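PDB 3WG9: redox-sensing transcriptional repressor Rex from Thermoanaerobacter ethanolicus, which probably represses transcription by binding DNA as a homodimer and adjusts that repression to the cellular NADH/NAD(+) redox state. Local coordinates for residues L152-D157 with N176-D181. Residues are numbered along the deposited sequence; the frame is centred on the assembly and turned at random.
Sequences LCIPKD and NFLPID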
ATOM      1  N   LEU B 152       8.908   4.191  -9.527  1.00 26.91           N
ATOM      2  CA  LEU B 152      10.184   3.516  -9.409  1.00 29.22           C
ATOM      3  C   LEU B 152       9.961   2.060  -9.063  1.00 30.87           C
ATOM      4  O   LEU B 152       9.385   1.764  -7.989  1.00 30.95           O
ATOM      5  CB  LEU B 152      11.129   4.149  -8.357  1.00 30.35           C
ATOM      6  CG  LEU B 152      11.603   5.597  -8.481  1.00 36.27           C
ATOM      7  CD1 LEU B 152      12.517   5.901  -7.260  1.00 37.78           C
ATOM      8  CD2 LEU B 152      12.372   5.845  -9.788  1.00 38.73           C
ATOM      9  N   CYS B 153      10.330   1.169  -9.989  1.00 30.33           N
ATOM     10  CA  CYS B 153      10.153  -0.295  -9.792  1.00 32.72           C
ATOM     11  C   CYS B 153      11.492  -0.994 -10.075  1.00 37.06           C
ATOM     12  O   CYS B 153      11.569  -2.021 -10.753  1.00 39.72           O
ATOM     13  CB  CYS B 153       9.120  -0.758 -10.817  1.00 30.56           C
ATOM     14  SG  CYS B 153       7.456  -0.093 -10.486  1.00 32.87           S
ATOM     15  N   ILE B 154      12.579  -0.344  -9.716  1.00 38.54           N
ATOM     16  CA  ILE B 154      13.905  -0.906  -9.983  1.00 42.83           C
ATOM     17  C   ILE B 154      14.547  -1.426  -8.713  1.00 44.65           C
ATOM     18  O   ILE B 154      14.034  -1.179  -7.614  1.00 44.81           O
ATOM     19  CB  ILE B 154      14.822   0.166 -10.546  1.00 43.95           C
ATOM     20  CG1 ILE B 154      14.533   1.535  -9.919  1.00 44.03           C
ATOM     21  CG2 ILE B 154      14.691   0.213 -12.063  1.00 44.19           C
ATOM     22  CD1 ILE B 154      15.692   2.433 -10.165  1.00 48.91           C
ATOM     23  N   PRO B 155      15.697  -2.124  -8.824  1.00 48.94           N
ATOM     24  CA  PRO B 155      16.332  -2.561  -7.573  1.00 50.30           C
ATOM     25  C   PRO B 155      16.883  -1.372  -6.791  1.00 51.04           C
ATOM     26  O   PRO B 155      17.038  -0.294  -7.347  1.00 46.58           O
ATOM     27  CB  PRO B 155      17.489  -3.452  -8.054  1.00 52.04           C
ATOM     28  CG  PRO B 155      17.314  -3.637  -9.511  1.00 52.77           C
ATOM     29  CD  PRO B 155      16.491  -2.496 -10.011  1.00 50.02           C
ATOM     30  N   LYS B 156      17.209  -1.562  -5.514  1.00 55.43           N
ATOM     31  CA  LYS B 156      17.784  -0.468  -4.694  1.00 59.90           C
ATOM     32  C   LYS B 156      19.129   0.052  -5.174  1.00 62.18           C
ATOM     33  O   LYS B 156      19.486   1.214  -4.932  1.00 62.33           O
ATOM     34  CB  LYS B 156      17.928  -0.947  -3.259  1.00 62.66           C
ATOM     35  CG  LYS B 156      16.664  -1.611  -2.749  1.00 65.08           C
ATOM     36  CD  LYS B 156      16.901  -2.153  -1.357  1.00 71.35           C
ATOM     37  CE  LYS B 156      18.311  -2.717  -1.243  1.00 75.69           C
ATOM     38  NZ  LYS B 156      18.630  -3.050   0.163  1.00 79.69           N
ATOM     39  N   ASP B 157      19.863  -0.826  -5.859  1.00 64.86           N
ATOM     40  CA  ASP B 157      21.140  -0.513  -6.503  1.00 67.76           C
ATOM     41  C   ASP B 157      21.317   0.952  -6.933  1.00 66.47           C
ATOM     42  O   ASP B 157      21.885   1.751  -6.192  1.00 68.39           O
ATOM     43  CB  ASP B 157      21.382  -1.453  -7.694  1.00 69.44           C
ATOM     44  CG  ASP B 157      21.880  -2.829  -7.267  1.00 75.28           C
ATOM     45  OD1 ASP B 157      23.114  -2.968  -7.096  1.00 81.60           O
ATOM     46  OD2 ASP B 157      21.054  -3.769  -7.122  1.00 78.19           O
ATOM     47  N   ASN B 176       7.255   5.544  -5.255  1.00 26.69           N
ATOM     48  CA  ASN B 176       8.457   4.728  -5.043  1.00 28.26           C
ATOM     49  C   ASN B 176       8.061   3.347  -4.468  1.00 28.03           C
ATOM     50  O   ASN B 176       7.605   3.303  -3.352  1.00 26.01           O
ATOM     51  CB  ASN B 176       9.372   5.427  -4.024  1.00 29.74           C
ATOM     52  CG  ASN B 176      10.571   4.563  -3.614  1.00 33.36           C
ATOM     53  OD1 ASN B 176      11.080   3.749  -4.407  1.00 30.66           O
ATOM     54  ND2 ASN B 176      10.973   4.681  -2.342  1.00 33.59           N
ATOM     55  N   PHE B 177       8.237   2.264  -5.217  1.00 27.53           N
ATOM     56  CA  PHE B 177       7.948   0.900  -4.706  1.00 30.72           C
ATOM     57  C   PHE B 177       9.103   0.202  -3.978  1.00 34.54           C
ATOM     58  O   PHE B 177       8.942  -0.930  -3.507  1.00 34.66           O
ATOM     59  CB  PHE B 177       7.504  -0.007  -5.832  1.00 28.61           C
ATOM     60  CG  PHE B 177       6.080   0.226  -6.214  1.00 27.72           C
ATOM     61  CD1 PHE B 177       5.071  -0.525  -5.609  1.00 31.83           C
ATOM     62  CD2 PHE B 177       5.762   1.307  -7.018  1.00 27.15           C
ATOM     63  CE1 PHE B 177       3.731  -0.300  -5.911  1.00 31.46           C
ATOM     64  CE2 PHE B 177       4.420   1.546  -7.340  1.00 29.55           C
ATOM     65  CZ  PHE B 177       3.419   0.766  -6.763  1.00 30.54           C
ATOM     66  N   LEU B 178      10.262   0.838  -3.949  1.00 36.59           N
ATOM     67  CA  LEU B 178      11.402   0.204  -3.314  1.00 42.27           C
ATOM     68  C   LEU B 178      11.344   0.412  -1.832  1.00 44.69           C
ATOM     69  O   LEU B 178      11.052   1.521  -1.384  1.00 43.66           O
ATOM     70  CB  LEU B 178      12.729   0.741  -3.811  1.00 43.14           C
ATOM     71  CG  LEU B 178      13.035   1.396  -5.157  1.00 49.58           C
ATOM     72  CD1 LEU B 178      14.511   1.071  -5.426  1.00 52.79           C
ATOM     73  CD2 LEU B 178      12.145   1.051  -6.352  1.00 49.03           C
ATOM     74  N   PRO B 179      11.730  -0.629  -1.074  1.00 48.58           N
ATOM     75  CA  PRO B 179      11.588  -0.644   0.363  1.00 50.93           C
ATOM     76  C   PRO B 179      12.639   0.235   1.009  1.00 53.22           C
ATOM     77  O   PRO B 179      13.131  -0.125   2.064  1.00 56.27           O
ATOM     78  CB  PRO B 179      11.852  -2.118   0.716  1.00 52.70           C
ATOM     79  CG  PRO B 179      12.845  -2.570  -0.306  1.00 54.47           C
ATOM     80  CD  PRO B 179      12.429  -1.828  -1.577  1.00 49.39           C
ATOM     81  N   ILE B 180      12.948   1.376   0.410  1.00 53.82           N
ATOM     82  CA  ILE B 180      13.868   2.374   0.961  1.00 56.58           C
ATOM     83  C   ILE B 180      13.366   3.817   0.760  1.00 56.54           C
ATOM     84  O   ILE B 180      12.799   4.143  -0.270  1.00 55.56           O
ATOM     85  CB  ILE B 180      15.209   2.226   0.270  1.00 58.14           C
ATOM     86  CG1 ILE B 180      15.978   1.078   0.930  1.00 62.54           C
ATOM     87  CG2 ILE B 180      15.999   3.529   0.277  1.00 60.03           C
ATOM     88  CD1 ILE B 180      17.194   0.672   0.131  1.00 66.87           C
ATOM     89  N   ASP B 181      13.575   4.676   1.743  1.00 57.11           N
ATOM     90  CA  ASP B 181      13.092   6.049   1.682  1.00 57.06           C
ATOM     91  C   ASP B 181      14.075   7.037   0.998  1.00 56.22           C
ATOM     92  O   ASP B 181      15.109   7.437   1.566  1.00 57.91           O
ATOM     93  CB  ASP B 181      12.609   6.514   3.060  1.00 57.38           C
ATOM     94  CG  ASP B 181      11.277   5.851   3.472  1.00 62.29           C
ATOM     95  OD1 ASP B 181      10.839   4.853   2.842  1.00 65.20           O
ATOM     96  OD2 ASP B 181      10.629   6.351   4.414  1.00 66.27           O
TER
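Leu178 reaches from its loop into the bend of 152-157, where two neighbouring parallel strands of the Rossmann fold, 149-152 and 173-176, have run out at their C-terminal ends, the edge where this fold binds its dinucleotide. The one hydrogen bond between the two segments is Phe177 N to Leu152 O, 3.0 Å and in the plane of that carbonyl; beyond it the segments diverge and the Leu178 side chain lies between them. Its methyls CD1 and CD2 both sit 3.2 Å from Ile154 O. CD2 goes on to Leu152 O, at 3.3 Å, and Leu152 CB, while CD1 meets Pro155 O and lies 3.7 Å from Lys156 CA. Ala159 of helix 159-168 touches the same leucine. Leu152 and Asn176 project from the same face of the sheet, Leu152 CB and CD1 against Asn176 OD1, and Leu152 also touches Thr162 and Leu166 of that helix. In Asn176, chi1 (173°) sets CG beside the carbonyl carbon; OD1 accepts from Leu178 N (3.1 Å), an Asx turn, the donor standing well above the amide plane. Ile154 and Phe177, one from each segment, are NADH-binding residues seen in this protein, though no dinucleotide is bound to this chain. Phe177 turns its ring edge to Leu152 O, with Cys153 SG oblique at 4.9 Å from the ring centroid; its own carbonyl accepts from Tyr102 OH of the second subunit. At the exposed end Lys156 crosses Ile180 at about a right angle, CG 3.7 Å from Ile180 CD1; CD, anti to CA (chi2 176°), comes doubtfully close to that methyl.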